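Local coordinates for pollen-specific leucine-rich repeat extensin-like protein 1 (Arabidopsis thaliana, PDB 6TME) that probably binds secreted RALF peptide signals through its leucine-rich repeat domain in the pollen tube cell wall, as other LRX proteins do, at residues A[276-287]-A[301-310]; A[213-224]-A[236-247]. One frame throughout, in Å; residues are numbered along the deposited sequence.

Both interactions join successive turns of the same leucine-rich repeat solenoid. Interaction 2 (213-224 with 236-247) comes first along the chain, and interaction 1 (276-287 with 301-310) follows. Their centres lie 19 Å apart. The nearest atoms are about 7 Å apart, so the two do not touch. The turn with strand 262-264 lies between them. Its T261 bonds to both sides: OG1 donates to N237 O of interaction 2, and its backbone hydrogen-bonds with E285 and Q286 of interaction 1. E238 in interaction 2 and E285 in interaction 1 each hydrogen-bond to a second protein chain, consistent with a shared binding surface. Interaction 1 also carries an attached glycan, on N310.

Interaction 1: A[276-287]-A[301-310]; sequences STLSGLANVEQM and NICKLPKLSN. With NAG (2-acetamido-2-deoxy-beta-D-glucopyranose), chain E; SO4 (sulfate ion), chain K.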
loop_
_atom_site.group_PDB
_atom_site.type_symbol
_atom_site.label_atom_id
_atom_site.label_comp_id
_atom_site.label_asym_id
_atom_site.label_seq_id
_atom_site.Cartn_x
_atom_site.Cartn_y
_atom_site.Cartn_z
ATOM N N SER A 276 -7.701 23.502 -10.190
ATOM C CA SER A 276 -6.658 24.500 -9.983
ATOM C C SER A 276 -6.080 24.439 -8.578
ATOM O O SER A 276 -4.958 24.905 -8.360
ATOM C CB SER A 276 -7.210 25.905 -10.270
ATOM O OG SER A 276 -8.458 26.095 -9.616
ATOM N N THR A 277 -6.823 23.877 -7.624
ATOM C CA THR A 277 -6.324 23.670 -6.268
ATOM C C THR A 277 -5.087 22.777 -6.216
ATOM O O THR A 277 -4.410 22.745 -5.182
ATOM C CB THR A 277 -7.427 23.056 -5.402
ATOM O OG1 THR A 277 -8.023 21.954 -6.098
ATOM C CG2 THR A 277 -8.501 24.089 -5.099
ATOM N N LEU A 278 -4.770 22.057 -7.295
ATOM C CA LEU A 278 -3.588 21.208 -7.261
ATOM C C LEU A 278 -2.308 22.010 -7.093
ATOM O O LEU A 278 -1.255 21.409 -6.856
ATOM C CB LEU A 278 -3.513 20.339 -8.517
ATOM C CG LEU A 278 -4.590 19.257 -8.588
ATOM C CD1 LEU A 278 -4.606 18.594 -9.941
ATOM C CD2 LEU A 278 -4.361 18.221 -7.526
ATOM N N SER A 279 -2.369 23.343 -7.177
ATOM C CA SER A 279 -1.173 24.127 -6.888
ATOM C C SER A 279 -0.802 24.072 -5.415
ATOM O O SER A 279 0.300 24.490 -5.056
ATOM C CB SER A 279 -1.352 25.582 -7.326
ATOM O OG SER A 279 -2.403 26.221 -6.622
ATOM N N GLY A 280 -1.689 23.563 -4.563
ATOM C CA GLY A 280 -1.365 23.315 -3.175
ATOM C C GLY A 280 -0.514 22.091 -2.909
ATOM O O GLY A 280 -0.141 21.850 -1.759
ATOM N N LEU A 281 -0.189 21.295 -3.930
ATOM C CA LEU A 281 0.644 20.110 -3.738
ATOM C C LEU A 281 2.119 20.507 -3.686
ATOM O O LEU A 281 2.938 20.130 -4.525
ATOM C CB LEU A 281 0.372 19.090 -4.832
ATOM C CG LEU A 281 -1.075 18.596 -4.883
ATOM C CD1 LEU A 281 -1.238 17.556 -5.985
ATOM C CD2 LEU A 281 -1.527 18.059 -3.518
ATOM N N ALA A 282 2.450 21.275 -2.642
ATOM C CA ALA A 282 3.762 21.907 -2.553
ATOM C C ALA A 282 4.904 20.898 -2.520
ATOM O O ALA A 282 6.053 21.280 -2.754
ATOM C CB ALA A 282 3.815 22.808 -1.315
ATOM N N ASN A 283 4.626 19.627 -2.241
ATOM C CA ASN A 283 5.678 18.624 -2.112
ATOM C C ASN A 283 5.634 17.537 -3.175
ATOM O O ASN A 283 6.503 16.658 -3.158
ATOM C CB ASN A 283 5.626 17.950 -0.730
ATOM C CG ASN A 283 6.457 18.684 0.312
ATOM O OD1 ASN A 283 7.693 18.644 0.288
ATOM N ND2 ASN A 283 5.778 19.382 1.220
ATOM N N VAL A 284 4.655 17.550 -4.083
ATOM C CA VAL A 284 4.469 16.399 -4.950
ATOM C C VAL A 284 5.676 16.257 -5.859
ATOM O O VAL A 284 6.209 17.245 -6.379
ATOM C CB VAL A 284 3.153 16.490 -5.735
ATOM C CG1 VAL A 284 3.252 17.417 -6.923
ATOM C CG2 VAL A 284 2.728 15.077 -6.175
ATOM N N GLU A 285 6.172 15.030 -5.977
ATOM C CA GLU A 285 7.306 14.739 -6.836
ATOM C C GLU A 285 6.911 13.936 -8.058
ATOM O O GLU A 285 7.365 14.230 -9.175
ATOM C CB GLU A 285 8.380 13.988 -6.045
ATOM C CG GLU A 285 9.098 14.869 -5.038
ATOM C CD GLU A 285 9.900 14.067 -4.023
ATOM O OE1 GLU A 285 10.195 12.879 -4.292
ATOM O OE2 GLU A 285 10.208 14.617 -2.942
ATOM N N GLN A 286 6.050 12.948 -7.852
ATOM C CA GLN A 286 5.528 12.077 -8.893
ATOM C C GLN A 286 4.031 12.309 -8.954
ATOM O O GLN A 286 3.342 12.188 -7.936
ATOM C CB GLN A 286 5.838 10.605 -8.584
ATOM C CG GLN A 286 7.317 10.289 -8.388
ATOM C CD GLN A 286 8.077 10.206 -9.705
ATOM O OE1 GLN A 286 7.546 9.757 -10.733
ATOM N NE2 GLN A 286 9.324 10.628 -9.678
ATOM N N MET A 287 3.536 12.677 -10.127
ATOM C CA MET A 287 2.111 12.910 -10.324
ATOM C C MET A 287 1.737 12.317 -11.674
ATOM O O MET A 287 2.313 12.696 -12.698
ATOM C CB MET A 287 1.764 14.402 -10.255
ATOM C CG MET A 287 0.263 14.640 -10.017
ATOM S SD MET A 287 -0.155 16.234 -9.269
ATOM C CE MET A 287 0.461 17.369 -10.490
ATOM N N ASN A 301 0.348 26.635 -13.279
ATOM C CA ASN A 301 -0.092 26.470 -11.901
ATOM C C ASN A 301 0.392 25.132 -11.359
ATOM O O ASN A 301 0.818 25.026 -10.202
ATOM C CB ASN A 301 -1.616 26.543 -11.850
ATOM C CG ASN A 301 -2.122 27.230 -10.625
ATOM O OD1 ASN A 301 -1.374 27.921 -9.935
ATOM N ND2 ASN A 301 -3.414 27.050 -10.338
ATOM N N ILE A 302 0.368 24.112 -12.208
ATOM C CA ILE A 302 0.705 22.751 -11.838
ATOM C C ILE A 302 2.115 22.381 -12.285
ATOM O O ILE A 302 2.902 21.839 -11.511
ATOM C CB ILE A 302 -0.355 21.801 -12.437
ATOM C CG1 ILE A 302 -1.712 22.069 -11.780
ATOM C CG2 ILE A 302 0.066 20.362 -12.308
ATOM C CD1 ILE A 302 -2.894 21.554 -12.557
ATOM N N CYS A 303 2.464 22.706 -13.528
ATOM C CA CYS A 303 3.731 22.276 -14.102
ATOM C C CYS A 303 4.942 22.960 -13.482
ATOM O O CYS A 303 6.065 22.479 -13.679
ATOM C CB CYS A 303 3.718 22.500 -15.611
ATOM S SG CYS A 303 2.456 21.486 -16.457
ATOM N N LYS A 304 4.756 24.045 -12.722
ATOM C CA LYS A 304 5.888 24.699 -12.078
ATOM C C LYS A 304 5.917 24.478 -10.570
ATOM O O LYS A 304 6.623 25.195 -9.858
ATOM C CB LYS A 304 5.908 26.184 -12.436
ATOM C CG LYS A 304 6.564 26.351 -13.802
ATOM C CD LYS A 304 6.277 27.652 -14.535
ATOM C CE LYS A 304 6.821 28.867 -13.826
ATOM N NZ LYS A 304 7.094 29.943 -14.824
ATOM N N LEU A 305 5.179 23.483 -10.077
ATOM C CA LEU A 305 5.288 23.094 -8.680
ATOM C C LEU A 305 6.743 22.756 -8.353
ATOM O O LEU A 305 7.437 22.135 -9.166
ATOM C CB LEU A 305 4.371 21.907 -8.394
ATOM C CG LEU A 305 2.865 22.206 -8.304
ATOM C CD1 LEU A 305 2.030 20.948 -8.471
ATOM C CD2 LEU A 305 2.500 22.891 -6.996
ATOM N N PRO A 306 7.238 23.154 -7.178
ATOM C CA PRO A 306 8.701 23.190 -6.963
ATOM C C PRO A 306 9.384 21.834 -6.895
ATOM O O PRO A 306 10.539 21.715 -7.324
ATOM C CB PRO A 306 8.827 23.931 -5.629
ATOM C CG PRO A 306 7.513 23.660 -4.937
ATOM C CD PRO A 306 6.487 23.676 -6.025
ATOM N N LYS A 307 8.743 20.812 -6.333
ATOM C CA LYS A 307 9.382 19.509 -6.224
ATOM C C LYS A 307 8.920 18.542 -7.303
ATOM O O LYS A 307 9.397 17.400 -7.346
ATOM C CB LYS A 307 9.145 18.919 -4.828
ATOM C CG LYS A 307 9.930 19.687 -3.740
ATOM C CD LYS A 307 9.614 19.176 -2.335
ATOM C CE LYS A 307 9.979 17.692 -2.186
ATOM N NZ LYS A 307 9.386 17.036 -0.979
ATOM N N LEU A 308 8.037 18.988 -8.195
ATOM C CA LEU A 308 7.455 18.115 -9.205
ATOM C C LEU A 308 8.506 17.752 -10.236
ATOM O O LEU A 308 8.991 18.623 -10.955
ATOM C CB LEU A 308 6.275 18.811 -9.863
ATOM C CG LEU A 308 5.730 18.029 -11.057
ATOM C CD1 LEU A 308 5.269 16.616 -10.636
ATOM C CD2 LEU A 308 4.607 18.820 -11.697
ATOM N N SER A 309 8.859 16.472 -10.334
ATOM C CA SER A 309 9.894 16.068 -11.272
ATOM C C SER A 309 9.417 15.128 -12.377
ATOM O O SER A 309 10.113 14.995 -13.387
ATOM C CB SER A 309 11.075 15.427 -10.520
ATOM O OG SER A 309 10.787 14.119 -10.071
ATOM N N ASN A 310 8.265 14.485 -12.222
ATOM C CA ASN A 310 7.736 13.546 -13.212
ATOM C C ASN A 310 6.226 13.749 -13.237
ATOM O O ASN A 310 5.536 13.438 -12.260
ATOM C CB ASN A 310 8.105 12.095 -12.870
ATOM C CG ASN A 310 7.866 11.137 -14.028
ATOM O OD1 ASN A 310 7.755 11.555 -15.176
ATOM N ND2 ASN A 310 7.792 9.849 -13.732
HETATM C C1 NAG E . 7.556 8.830 -14.741
HETATM C C2 NAG E . 8.557 7.684 -14.641
HETATM C C3 NAG E . 8.182 6.567 -15.613
HETATM C C4 NAG E . 6.769 6.083 -15.321
HETATM C C5 NAG E . 5.785 7.248 -15.401
HETATM C C6 NAG E . 4.410 6.873 -14.900
HETATM C C7 NAG E . 10.733 8.573 -13.906
HETATM C C8 NAG E . 12.105 8.993 -14.337
HETATM N N2 NAG E . 9.920 8.139 -14.879
HETATM O O3 NAG E . 9.085 5.477 -15.454
HETATM O O4 NAG E . 6.394 5.018 -16.192
HETATM O O5 NAG E . 6.222 8.327 -14.557
HETATM O O6 NAG E . 4.412 6.730 -13.483
HETATM O O7 NAG E . 10.373 8.635 -12.731
HETATM S S SO4 K . 5.171 29.414 -18.816
HETATM O O1 SO4 K . 6.616 29.255 -18.993
HETATM O O2 SO4 K . 4.476 28.251 -19.363
HETATM O O3 SO4 K . 4.733 30.611 -19.532
HETATM O O4 SO4 K . 4.860 29.559 -17.396
HETATM O O HOH W 1 6.144 20.088 -6.084
#
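N301 leans on the 3-10 segment 276-280, with OD1 3.5 Å from S279 CB, but its side chain is poorly ordered. I302 uses two branches. CG1 packs on L278 CB, and I302 CG2 meets M287 CE at 3.5 Å. I302 and M287 cross at about a right angle, and a bend near the tip of M287 (chi3 61°) swings CE over to the isoleucine methyl. C303 is bonded to C325 in a disulfide. L305 points into segment 276-287. L305 CD1 packs on V284 CG1 at 4.0 Å, while CD2 sits near the carbonyls of S279 and L281. P306 lays CG against A282 O. K307 runs alongside N283, and NZ donates to a lone pair of N283 OD1 at 2.7 Å. K307 NZ also forms a salt bridge to E285 OE2 at 3.2 Å. The other oxygen, E285 OE1, is hydrogen-bonded to an aromatic side chain of a second protein chain. At the backbone, water 1 bridges V284 O and K307 N. L308 CD1 packs against V284 CG1 and M287 CB. The backbone then pairs. S309 N and N310 N both donate to E285 O, the first at 2.9 Å, and M287 N donates to N310 O. N310 ND2 is covalently bonded to NAG and still donates to Q286 OE1 at 3.0 Å. The two amide planes stand 69° apart, and this bond should limit rotation at the glycan root. Parallel pairing, with leucines turned inward behind it, is the hallmark of stacked turns in a leucine-rich repeat solenoid.

Interaction 2: A[213-224]-A[236-247]; sequences SVVTFAHNKFSG and LNEIVFIGNNLS
Strands 214-216 and 238-240 run parallel, their axes 4.9 Å apart and 4° off line, joined by the hydrogen bonds V215 N to E238 O, V240 N to V215 O and F217 N to V240 O. On one face T216 CG2 lies beside V240, and A218 CB packs on V240 CG1 and I242 CB. On the other, F217 and F241 share the same first torsion, with CG anti to the carbonyl carbon (chi1 -59° and -62°). Similar first and second torsions leave the rings near parallel but slid apart, with centroids 5.4 Å apart and F217 CD2 3.6 Å from F241 CE1. N244 ties the turn. N244 ND2 donates to F217 O at 3.0 Å, from above the carbonyl plane, and also to F241 O. N220 ND2 reaches F217 O from the opposite face. N244 OD1 accepts from F222 N, though its position is less sure. With an alanine here the amide is gone: F217 O and F241 O would probably each lose a donor, and F222 N might lose an acceptor. Further on, water 2 links G224 N, N245 O and S247 OG. The asparagine ladder continues both ways: N220 meets L194 O, and N268 meets F241 O. Strands 191-193 and 262-264 flank the pair, F222 touches strand 198-201, and a second protein chain packs on V214 and E238.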
loop_
_atom_site.group_PDB
_atom_site.type_symbol
_atom_site.label_atom_id
_atom_site.label_comp_id
_atom_site.label_asym_id
_atom_site.label_seq_id
_atom_site.Cartn_x
_atom_site.Cartn_y
_atom_site.Cartn_z
ATOM N N SER A 213 0.770 7.336 6.314
ATOM C CA SER A 213 1.721 7.980 5.419
ATOM C C SER A 213 1.701 7.391 4.008
ATOM O O SER A 213 2.080 8.094 3.065
ATOM C CB SER A 213 3.135 7.903 6.009
ATOM O OG SER A 213 3.622 6.574 5.985
ATOM N N VAL A 214 1.270 6.141 3.826
ATOM C CA VAL A 214 1.156 5.552 2.490
ATOM C C VAL A 214 -0.088 4.678 2.434
ATOM O O VAL A 214 -0.323 3.869 3.343
ATOM C CB VAL A 214 2.403 4.727 2.084
ATOM C CG1 VAL A 214 2.726 3.600 3.096
ATOM C CG2 VAL A 214 2.215 4.126 0.694
ATOM N N VAL A 215 -0.887 4.843 1.366
ATOM C CA VAL A 215 -2.053 4.008 1.084
ATOM C C VAL A 215 -2.025 3.608 -0.393
ATOM O O VAL A 215 -1.926 4.475 -1.266
ATOM C CB VAL A 215 -3.382 4.732 1.392
ATOM C CG1 VAL A 215 -4.529 3.771 1.193
ATOM C CG2 VAL A 215 -3.411 5.348 2.803
ATOM N N THR A 216 -2.129 2.306 -0.680
ATOM C CA THR A 216 -2.248 1.835 -2.054
ATOM C C THR A 216 -3.571 1.104 -2.266
ATOM O O THR A 216 -3.950 0.237 -1.460
ATOM C CB THR A 216 -1.064 0.935 -2.461
ATOM O OG1 THR A 216 -1.065 -0.304 -1.732
ATOM C CG2 THR A 216 0.263 1.676 -2.250
ATOM N N PHE A 217 -4.280 1.495 -3.339
ATOM C CA PHE A 217 -5.498 0.852 -3.838
ATOM C C PHE A 217 -5.310 0.253 -5.224
ATOM O O PHE A 217 -6.271 -0.300 -5.780
ATOM C CB PHE A 217 -6.660 1.851 -3.964
ATOM C CG PHE A 217 -7.039 2.539 -2.711
ATOM C CD1 PHE A 217 -8.006 1.992 -1.876
ATOM C CD2 PHE A 217 -6.480 3.762 -2.388
ATOM C CE1 PHE A 217 -8.387 2.641 -0.709
ATOM C CE2 PHE A 217 -6.842 4.416 -1.219
ATOM C CZ PHE A 217 -7.801 3.850 -0.375
ATOM N N ALA A 218 -4.127 0.426 -5.824
ATOM C CA ALA A 218 -3.901 0.097 -7.229
ATOM C C ALA A 218 -4.408 -1.303 -7.576
ATOM O O ALA A 218 -4.390 -2.206 -6.747
ATOM C CB ALA A 218 -2.404 0.202 -7.537
ATOM N N HIS A 219 -4.867 -1.476 -8.819
ATOM C CA HIS A 219 -5.190 -2.793 -9.393
ATOM C C HIS A 219 -6.223 -3.551 -8.557
ATOM O O HIS A 219 -6.028 -4.704 -8.135
ATOM C CB HIS A 219 -3.924 -3.621 -9.593
ATOM C CG HIS A 219 -2.954 -2.981 -10.533
ATOM N ND1 HIS A 219 -3.328 -2.512 -11.772
ATOM C CD2 HIS A 219 -1.640 -2.692 -10.403
ATOM C CE1 HIS A 219 -2.282 -1.976 -12.369
ATOM N NE2 HIS A 219 -1.248 -2.060 -11.556
ATOM N N ASN A 220 -7.338 -2.877 -8.317
ATOM C CA ASN A 220 -8.521 -3.526 -7.773
ATOM C C ASN A 220 -9.666 -3.209 -8.732
ATOM O O ASN A 220 -9.447 -2.796 -9.877
ATOM C CB ASN A 220 -8.741 -3.069 -6.331
ATOM C CG ASN A 220 -7.825 -3.781 -5.377
ATOM O OD1 ASN A 220 -8.030 -4.970 -5.090
ATOM N ND2 ASN A 220 -6.781 -3.080 -4.902
ATOM N N LYS A 221 -10.899 -3.370 -8.265
ATOM C CA LYS A 221 -12.076 -2.957 -9.022
ATOM C C LYS A 221 -12.911 -1.985 -8.202
ATOM O O LYS A 221 -14.122 -2.106 -8.092
ATOM C CB LYS A 221 -12.905 -4.166 -9.477
ATOM C CG LYS A 221 -12.179 -5.064 -10.519
ATOM C CD LYS A 221 -12.095 -4.408 -11.918
ATOM C CE LYS A 221 -12.914 -5.139 -13.004
ATOM N NZ LYS A 221 -13.643 -4.213 -13.970
ATOM N N PHE A 222 -12.245 -1.015 -7.600
ATOM C CA PHE A 222 -12.922 0.095 -6.957
ATOM C C PHE A 222 -13.612 0.988 -7.986
ATOM O O PHE A 222 -13.097 1.221 -9.082
ATOM C CB PHE A 222 -11.927 0.930 -6.169
ATOM C CG PHE A 222 -11.438 0.259 -4.932
ATOM C CD1 PHE A 222 -12.272 0.124 -3.833
ATOM C CD2 PHE A 222 -10.131 -0.219 -4.859
ATOM C CE1 PHE A 222 -11.811 -0.487 -2.672
ATOM C CE2 PHE A 222 -9.667 -0.827 -3.714
ATOM C CZ PHE A 222 -10.506 -0.959 -2.610
ATOM N N SER A 223 -14.763 1.537 -7.596
ATOM C CA SER A 223 -15.582 2.332 -8.497
ATOM C C SER A 223 -16.111 3.561 -7.775
ATOM O O SER A 223 -15.990 3.706 -6.556
ATOM C CB SER A 223 -16.745 1.513 -9.057
ATOM O OG SER A 223 -17.583 1.071 -8.008
ATOM N N GLY A 224 -16.717 4.452 -8.547
ATOM C CA GLY A 224 -17.221 5.678 -7.977
ATOM C C GLY A 224 -16.151 6.745 -7.924
ATOM O O GLY A 224 -15.127 6.685 -8.621
ATOM N N LEU A 236 -0.249 12.085 5.102
ATOM C CA LEU A 236 -0.225 11.359 3.839
ATOM C C LEU A 236 0.942 11.823 2.961
ATOM O O LEU A 236 1.049 13.015 2.649
ATOM C CB LEU A 236 -1.541 11.543 3.107
ATOM C CG LEU A 236 -1.589 10.799 1.775
ATOM C CD1 LEU A 236 -1.559 9.297 2.070
ATOM C CD2 LEU A 236 -2.843 11.157 1.032
ATOM N N ASN A 237 1.802 10.877 2.544
ATOM C CA ASN A 237 2.886 11.149 1.594
ATOM C C ASN A 237 2.682 10.543 0.216
ATOM O O ASN A 237 3.118 11.147 -0.778
ATOM C CB ASN A 237 4.230 10.640 2.129
ATOM C CG ASN A 237 4.731 11.450 3.299
ATOM O OD1 ASN A 237 4.518 12.666 3.377
ATOM N ND2 ASN A 237 5.385 10.779 4.236
ATOM N N GLU A 238 2.063 9.357 0.132
ATOM C CA GLU A 238 1.976 8.574 -1.105
ATOM C C GLU A 238 0.626 7.880 -1.168
ATOM O O GLU A 238 0.257 7.153 -0.241
ATOM C CB GLU A 238 3.113 7.539 -1.205
ATOM C CG GLU A 238 4.507 8.139 -1.082
ATOM C CD GLU A 238 5.660 7.131 -1.057
ATOM O OE1 GLU A 238 5.495 5.964 -1.499
ATOM O OE2 GLU A 238 6.749 7.533 -0.577
ATOM N N ILE A 239 -0.115 8.106 -2.251
ATOM C CA ILE A 239 -1.401 7.451 -2.470
ATOM C C ILE A 239 -1.455 6.980 -3.918
ATOM O O ILE A 239 -1.140 7.736 -4.841
ATOM C CB ILE A 239 -2.592 8.369 -2.125
ATOM C CG1 ILE A 239 -3.899 7.566 -2.116
ATOM C CG2 ILE A 239 -2.693 9.592 -3.069
ATOM C CD1 ILE A 239 -4.835 7.959 -0.988
ATOM N N VAL A 240 -1.817 5.719 -4.118
ATOM C CA VAL A 240 -1.726 5.082 -5.425
ATOM C C VAL A 240 -3.065 4.426 -5.746
ATOM O O VAL A 240 -3.511 3.539 -5.009
ATOM C CB VAL A 240 -0.586 4.055 -5.465
ATOM C CG1 VAL A 240 -0.440 3.471 -6.859
ATOM C CG2 VAL A 240 0.724 4.719 -5.011
ATOM N N PHE A 241 -3.702 4.882 -6.837
ATOM C CA PHE A 241 -4.988 4.394 -7.326
ATOM C C PHE A 241 -4.898 3.681 -8.672
ATOM O O PHE A 241 -5.944 3.344 -9.240
ATOM C CB PHE A 241 -5.984 5.541 -7.532
ATOM C CG PHE A 241 -6.338 6.311 -6.310
ATOM C CD1 PHE A 241 -7.307 5.843 -5.429
ATOM C CD2 PHE A 241 -5.789 7.567 -6.098
ATOM C CE1 PHE A 241 -7.662 6.586 -4.311
ATOM C CE2 PHE A 241 -6.134 8.315 -4.993
ATOM C CZ PHE A 241 -7.076 7.831 -4.096
ATOM N N ILE A 242 -3.701 3.499 -9.227
ATOM C CA ILE A 242 -3.508 2.914 -10.552
ATOM C C ILE A 242 -4.480 1.768 -10.840
ATOM O O ILE A 242 -4.513 0.764 -10.118
ATOM C CB ILE A 242 -2.062 2.408 -10.724
ATOM C CG1 ILE A 242 -1.063 3.484 -10.380
ATOM C CG2 ILE A 242 -1.820 1.931 -12.160
ATOM C CD1 ILE A 242 0.361 2.987 -10.478
ATOM N N GLY A 243 -5.246 1.890 -11.921
ATOM C CA GLY A 243 -5.905 0.722 -12.472
ATOM C C GLY A 243 -7.117 0.268 -11.687
ATOM O O GLY A 243 -7.145 -0.841 -11.164
ATOM N N ASN A 244 -8.108 1.140 -11.569
ATOM C CA ASN A 244 -9.370 0.810 -10.929
ATOM C C ASN A 244 -10.469 1.273 -11.883
ATOM O O ASN A 244 -10.249 1.500 -13.079
ATOM C CB ASN A 244 -9.464 1.446 -9.537
ATOM C CG ASN A 244 -8.735 0.640 -8.480
ATOM O OD1 ASN A 244 -9.194 -0.430 -8.069
ATOM N ND2 ASN A 244 -7.588 1.146 -8.034
ATOM N N ASN A 245 -11.679 1.405 -11.357
ATOM C CA ASN A 245 -12.791 1.878 -12.158
ATOM C C ASN A 245 -13.403 3.100 -11.500
ATOM O O ASN A 245 -14.627 3.196 -11.362
ATOM C CB ASN A 245 -13.820 0.766 -12.341
ATOM C CG ASN A 245 -13.368 -0.254 -13.359
ATOM O OD1 ASN A 245 -12.998 0.099 -14.492
ATOM N ND2 ASN A 245 -13.350 -1.522 -12.959
ATOM N N LEU A 246 -12.549 4.020 -11.069
ATOM C CA LEU A 246 -13.012 5.260 -10.480
ATOM C C LEU A 246 -13.364 6.270 -11.584
ATOM O O LEU A 246 -12.901 6.181 -12.727
ATOM C CB LEU A 246 -11.942 5.819 -9.555
ATOM C CG LEU A 246 -11.472 4.944 -8.382
ATOM C CD1 LEU A 246 -10.186 5.553 -7.768
ATOM C CD2 LEU A 246 -12.555 4.788 -7.315
ATOM N N SER A 247 -14.175 7.251 -11.220
ATOM C CA SER A 247 -14.752 8.178 -12.190
ATOM C C SER A 247 -15.182 9.431 -11.445
ATOM O O SER A 247 -14.832 9.635 -10.276
ATOM C CB SER A 247 -15.929 7.532 -12.927
ATOM O OG SER A 247 -16.924 7.136 -11.987
HETATM O O HOH W 2 -17.026 4.465 -11.458
#